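Local coordinates for protein putative Type I topoisomerase (Deinococcus radiodurans, PDB 3M4A) that binds DNA and, as a type IB topoisomerase, probably breaks one strand, lets it pass and rejoins it without ATP, at residues 242-247 with 292-297; 270-275 with 280-285. One frame throughout, in Å; residues are numbered along the deposited sequence. Where two conformers were deposited one is given.

Contact 1: 242-247 with 292-297; sequences GGTLLA and PVIFDR
At chi1 -62° Thr244 sets OG1 next to its own backbone N and turns the methyl CG2 to Ile294, while the hydroxyl takes up other partners. Ile294 answers with its longer branch, CG1 being placed beside the isoleucine N (chi1 -83°). In this one of the two conformers of Ile294, Thr244 CG2 meets Ile294 CD1 at 3.5 Å and lies 3.8 Å from Ile294 CG1, the two side chains running obliquely across one another; the exact fit of CD1 is correspondingly less certain. One turn on, Ala247 points its methyl at the partner helix, where Ala247 CB stands 4.4 Å from Phe295 CE1, slanted to the ring.

This is apolar helix-to-helix packing within the largely helical catalytic core of the type IB topoisomerases: helix 235-254 lies against helix 292-299, with Thr244 and Ile294 the nearest pair at 7.4 Å from CA to CA. Ile294 contributes most of the buried surface, Thr244 and Ala247 give about equal shares, and Phe295 adds a little where its ring touches Ala247. Thr244 OG1 is buried yet satisfied, bonded to Thr240 O of its own helix and to Cys291 N just ahead of the second helix, so this residue also ties down the chain leading into that helix. Helix 323-337 packs on Ile294 through Leu328 and Leu332, whereas Leu267 of helix 260-278 packs on Phe295. Arg297 also reaches helix 323-337, through a salt bridge to Glu335.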
loop_
_atom_site.group_PDB
_atom_site.type_symbol
_atom_site.label_atom_id
_atom_site.label_comp_id
_atom_site.label_asym_id
_atom_site.label_seq_id
_atom_site.Cartn_x
_atom_site.Cartn_y
_atom_site.Cartn_z
ATOM N N GLY A 242 1.192 6.013 2.273
ATOM C CA GLY A 242 1.929 5.868 3.534
ATOM C C GLY A 242 2.788 7.051 3.915
ATOM O O GLY A 242 2.831 7.425 5.090
ATOM N N GLY A 243 3.459 7.669 2.941
ATOM C CA GLY A 243 4.178 8.917 3.196
ATOM C C GLY A 243 3.297 10.053 3.700
ATOM O O GLY A 243 3.651 10.748 4.641
ATOM N N THR A 244 2.131 10.204 3.076
ATOM C CA THR A 244 1.141 11.204 3.453
ATOM C C THR A 244 0.594 10.911 4.868
ATOM O O THR A 244 0.490 11.822 5.696
ATOM C CB THR A 244 0.013 11.274 2.425
ATOM O OG1 THR A 244 0.553 11.672 1.156
ATOM C CG2 THR A 244 -1.092 12.258 2.848
ATOM N N LEU A 245 0.308 9.631 5.139
ATOM C CA LEU A 245 -0.185 9.196 6.449
ATOM C C LEU A 245 0.849 9.494 7.541
ATOM O O LEU A 245 0.522 10.083 8.570
ATOM C CB LEU A 245 -0.538 7.714 6.420
ATOM C CG LEU A 245 -1.006 7.127 7.748
ATOM C CD1 LEU A 245 -2.336 7.737 8.182
ATOM C CD2 LEU A 245 -1.085 5.602 7.691
ATOM N N LEU A 246 2.099 9.084 7.302
ATOM C CA LEU A 246 3.179 9.316 8.275
ATOM C C LEU A 246 3.362 10.811 8.552
ATOM O O LEU A 246 3.487 11.220 9.699
ATOM C CB LEU A 246 4.497 8.662 7.818
ATOM C CG LEU A 246 5.607 8.570 8.859
ATOM C CD1 LEU A 246 5.226 7.626 9.967
ATOM C CD2 LEU A 246 6.901 8.113 8.212
ATOM N N ALA A 247 3.340 11.620 7.496
ATOM C CA ALA A 247 3.389 13.071 7.638
ATOM C C ALA A 247 2.221 13.594 8.478
ATOM O O ALA A 247 2.409 14.396 9.401
ATOM C CB ALA A 247 3.421 13.741 6.272
ATOM N N PRO A 292 -0.054 17.715 -0.552
ATOM C CA PRO A 292 0.041 19.037 0.065
ATOM C C PRO A 292 -1.178 19.445 0.880
ATOM O O PRO A 292 -1.104 20.328 1.737
ATOM C CB PRO A 292 0.211 19.979 -1.141
ATOM C CG PRO A 292 -0.349 19.259 -2.277
ATOM C CD PRO A 292 -0.098 17.785 -2.019
ATOM N N VAL A 293 -2.307 18.793 0.637
ATOM C CA VAL A 293 -3.497 19.069 1.421
ATOM C C VAL A 293 -3.242 18.935 2.925
ATOM O O VAL A 293 -3.726 19.737 3.710
ATOM C CB VAL A 293 -4.680 18.186 0.961
ATOM C CG1 VAL A 293 -5.873 18.313 1.927
ATOM C CG2 VAL A 293 -5.084 18.571 -0.471
ATOM N N ILE A 294 -2.449 17.944 3.334
ATOM C CA ILE A 294 -2.139 17.720 4.746
ATOM C C ILE A 294 -1.417 18.926 5.367
ATOM O O ILE A 294 -1.675 19.321 6.518
ATOM C CB ILE A 294 -1.304 16.400 4.898
ATOM C CG1 ILE A 294 -2.242 15.186 4.910
ATOM C CG2 ILE A 294 -0.441 16.400 6.150
ATOM C CD1 ILE A 294 -3.091 15.037 3.661
ATOM N N PHE A 295 -0.500 19.507 4.580
ATOM C CA PHE A 295 0.264 20.697 4.979
ATOM C C PHE A 295 -0.635 21.941 5.016
ATOM O O PHE A 295 -0.552 22.723 5.956
ATOM C CB PHE A 295 1.444 20.919 4.025
ATOM C CG PHE A 295 2.598 19.966 4.235
ATOM C CD1 PHE A 295 2.498 18.870 5.091
ATOM C CD2 PHE A 295 3.791 20.170 3.568
ATOM C CE1 PHE A 295 3.572 18.016 5.276
ATOM C CE2 PHE A 295 4.876 19.302 3.754
ATOM C CZ PHE A 295 4.747 18.225 4.608
ATOM N N ASP A 296 -1.498 22.096 4.013
ATOM C CA ASP A 296 -2.522 23.165 4.018
ATOM C C ASP A 296 -3.339 23.147 5.307
ATOM O O ASP A 296 -3.482 24.165 5.997
ATOM C CB ASP A 296 -3.491 23.038 2.841
ATOM C CG ASP A 296 -2.856 23.345 1.496
ATOM O OD1 ASP A 296 -1.797 24.016 1.432
ATOM O OD2 ASP A 296 -3.439 22.892 0.498
ATOM N N ARG A 297 -3.861 21.976 5.671
ATOM C CA ARG A 297 -4.643 21.890 6.892
ATOM C C ARG A 297 -3.824 22.250 8.124
ATOM O O ARG A 297 -4.287 22.995 8.997
ATOM C CB ARG A 297 -5.296 20.511 7.025
ATOM C CG ARG A 297 -6.275 20.190 5.925
ATOM C CD ARG A 297 -7.512 21.099 5.864
ATOM N NE ARG A 297 -8.301 20.663 4.727
ATOM C CZ ARG A 297 -8.103 21.051 3.466
ATOM N NH1 ARG A 297 -7.161 21.945 3.175
ATOM N NH2 ARG A 297 -8.842 20.557 2.487
#

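Contact 2: 270-275 with 280-285; sequences CVKFVA and NTPAVT
The flat carbonyl of Ala275 takes the N-H of Asn280, Asn280 N lying 3.1 Å from Ala275 O in an almost straight bond whose donor is tilted only 20° from the carbonyl plane. Thr281 C=O is gripped twice: Thr285 N reaches Thr281 O at 3.0 Å as the ordinary helical bond, and Thr285 OG1 donates to Thr281 O at 2.9 Å from above the plane, 42° out of it. The puckered ring of Pro282 meets the first helix with two carbons, Pro282 CB lying 3.8 Å from Val271 CG1 and CG resting more loosely on Lys272 CG; the same valine methyl also rests close to the proline carbonyl oxygen.

Ala275 is the most enclosed residue, and Thr285 packs against it, with Thr285 OG1 3.4 Å from Ala275 CB. With chi1 at -60° that hydroxyl lies beside the threonine N, and the other branch turns to Val274, putting Thr285 CG2 3.8 Å from Val274 CG1. With an alanine in place of Thr285, Thr281 O would probably lose one of its two donors and a gap would open beside the Val274 methyl.

A short turn joins helix 260-278 to helix 282-289. The bond from Asn280 N back to Ala275 O spans five residues, as does the outer bond of a Schellman motif at a helix C-terminus. Thr281 then serves as N-cap of the next helix, with Val284 N donating to Thr281 OG1 at 3.1 Å. Beyond the segments, Ala247 packs on Val274 and Phe295 on Val271.

Ala275 O, Thr281 O and Val284 N are thus met by local bonds, which carbon packing and Thr285 OG1 supplement; the connection probably has little freedom to open.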
loop_
_atom_site.group_PDB
_atom_site.type_symbol
_atom_site.label_atom_id
_atom_site.label_comp_id
_atom_site.label_asym_id
_atom_site.label_seq_id
_atom_site.Cartn_x
_atom_site.Cartn_y
_atom_site.Cartn_z
ATOM N N CYS A 270 9.066 17.610 9.397
ATOM C CA CYS A 270 8.176 16.543 8.933
ATOM C C CYS A 270 8.668 15.931 7.625
ATOM O O CYS A 270 8.795 14.706 7.527
ATOM C CB CYS A 270 6.758 17.094 8.779
ATOM S SG CYS A 270 5.538 15.966 8.090
ATOM N N VAL A 271 8.968 16.778 6.637
ATOM C CA VAL A 271 9.455 16.316 5.345
ATOM C C VAL A 271 10.737 15.506 5.498
ATOM O O VAL A 271 10.890 14.477 4.858
ATOM C CB VAL A 271 9.662 17.482 4.334
ATOM C CG1 VAL A 271 10.359 16.994 3.060
ATOM C CG2 VAL A 271 8.316 18.116 3.992
ATOM N N LYS A 272 11.637 15.970 6.356
ATOM C CA LYS A 272 12.898 15.266 6.557
ATOM C C LYS A 272 12.694 13.908 7.247
ATOM O O LYS A 272 13.381 12.942 6.920
ATOM C CB LYS A 272 13.901 16.168 7.287
ATOM C CG LYS A 272 14.224 17.424 6.476
ATOM C CD LYS A 272 15.480 18.144 6.934
ATOM C CE LYS A 272 15.308 18.742 8.317
ATOM N NZ LYS A 272 16.288 19.832 8.580
ATOM N N PHE A 273 11.722 13.825 8.157
ATOM C CA PHE A 273 11.416 12.569 8.859
ATOM C C PHE A 273 10.844 11.552 7.881
ATOM O O PHE A 273 11.277 10.409 7.840
ATOM C CB PHE A 273 10.433 12.823 10.012
ATOM C CG PHE A 273 10.329 11.693 10.993
ATOM C CD1 PHE A 273 10.923 11.783 12.245
ATOM C CD2 PHE A 273 9.605 10.539 10.684
ATOM C CE1 PHE A 273 10.829 10.748 13.153
ATOM C CE2 PHE A 273 9.495 9.488 11.601
ATOM C CZ PHE A 273 10.122 9.590 12.834
ATOM N N VAL A 274 9.861 11.976 7.094
ATOM C CA VAL A 274 9.242 11.082 6.119
ATOM C C VAL A 274 10.251 10.703 5.020
ATOM O O VAL A 274 10.249 9.573 4.519
ATOM C CB VAL A 274 7.953 11.712 5.532
ATOM C CG1 VAL A 274 7.344 10.828 4.431
ATOM C CG2 VAL A 274 6.950 11.959 6.644
ATOM N N ALA A 275 11.101 11.659 4.639
ATOM C CA ALA A 275 12.137 11.421 3.635
ATOM C C ALA A 275 13.067 10.302 4.078
ATOM O O ALA A 275 13.423 9.441 3.278
ATOM C CB ALA A 275 12.937 12.696 3.379
ATOM N N ASN A 280 14.337 8.730 0.448
ATOM C CA ASN A 280 14.348 9.718 -0.624
ATOM C C ASN A 280 14.881 11.045 -0.123
ATOM O O ASN A 280 14.976 11.260 1.081
ATOM C CB ASN A 280 12.932 9.949 -1.137
ATOM C CG ASN A 280 12.444 8.826 -2.015
ATOM O OD1 ASN A 280 11.520 8.130 -1.663
ATOM N ND2 ASN A 280 13.075 8.649 -3.162
ATOM N N THR A 281 15.178 11.945 -1.047
ATOM C CA THR A 281 15.573 13.293 -0.673
ATOM C C THR A 281 14.329 14.023 -0.154
ATOM O O THR A 281 13.209 13.685 -0.537
ATOM C CB THR A 281 16.178 14.059 -1.866
ATOM O OG1 THR A 281 15.177 14.295 -2.860
ATOM C CG2 THR A 281 17.325 13.250 -2.480
ATOM N N PRO A 282 14.517 14.995 0.751
ATOM C CA PRO A 282 13.385 15.853 1.139
ATOM C C PRO A 282 12.656 16.501 -0.045
ATOM O O PRO A 282 11.428 16.574 -0.049
ATOM C CB PRO A 282 14.040 16.908 2.029
ATOM C CG PRO A 282 15.232 16.214 2.594
ATOM C CD PRO A 282 15.737 15.324 1.511
ATOM N N ALA A 283 13.396 16.960 -1.048
ATOM C CA ALA A 283 12.779 17.561 -2.219
ATOM C C ALA A 283 11.838 16.602 -2.966
ATOM O O ALA A 283 10.734 16.991 -3.374
ATOM C CB ALA A 283 13.865 18.121 -3.176
ATOM N N VAL A 284 12.269 15.354 -3.150
ATOM C CA VAL A 284 11.456 14.359 -3.841
ATOM C C VAL A 284 10.250 13.972 -2.971
ATOM O O VAL A 284 9.161 13.723 -3.485
ATOM C CB VAL A 284 12.286 13.119 -4.212
ATOM C CG1 VAL A 284 11.397 11.971 -4.684
ATOM C CG2 VAL A 284 13.295 13.483 -5.305
ATOM N N THR A 285 10.460 13.932 -1.661
ATOM C CA THR A 285 9.389 13.560 -0.720
ATOM C C THR A 285 8.277 14.613 -0.734
ATOM O O THR A 285 7.091 14.286 -0.875
ATOM C CB THR A 285 9.960 13.354 0.694
ATOM O OG1 THR A 285 10.949 12.307 0.663
ATOM C CG2 THR A 285 8.862 13.008 1.693
#

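In the fold
Contact 2 is formed by chain lying between the two halves of contact 1, and their centres are 12 Å apart. Helix 260-278 joins them: Ala247 CB touches Cys270 SG at 3.6 Å, and Phe295 CZ touches Val271 CG2, also at 3.6 Å. Both segments of contact 1 therefore pack on 270-275, which meets 280-285 in contact 2, making one continuous apolar cluster of helices within the catalytic core. Helix 282-289 is followed directly by helix 292-299, so the turn in contact 2 leads straight on to contact 1. Neither contact touches the bound DNA: their nearest atoms lie about 16 Å from it for contact 1 and about 24 Å for contact 2.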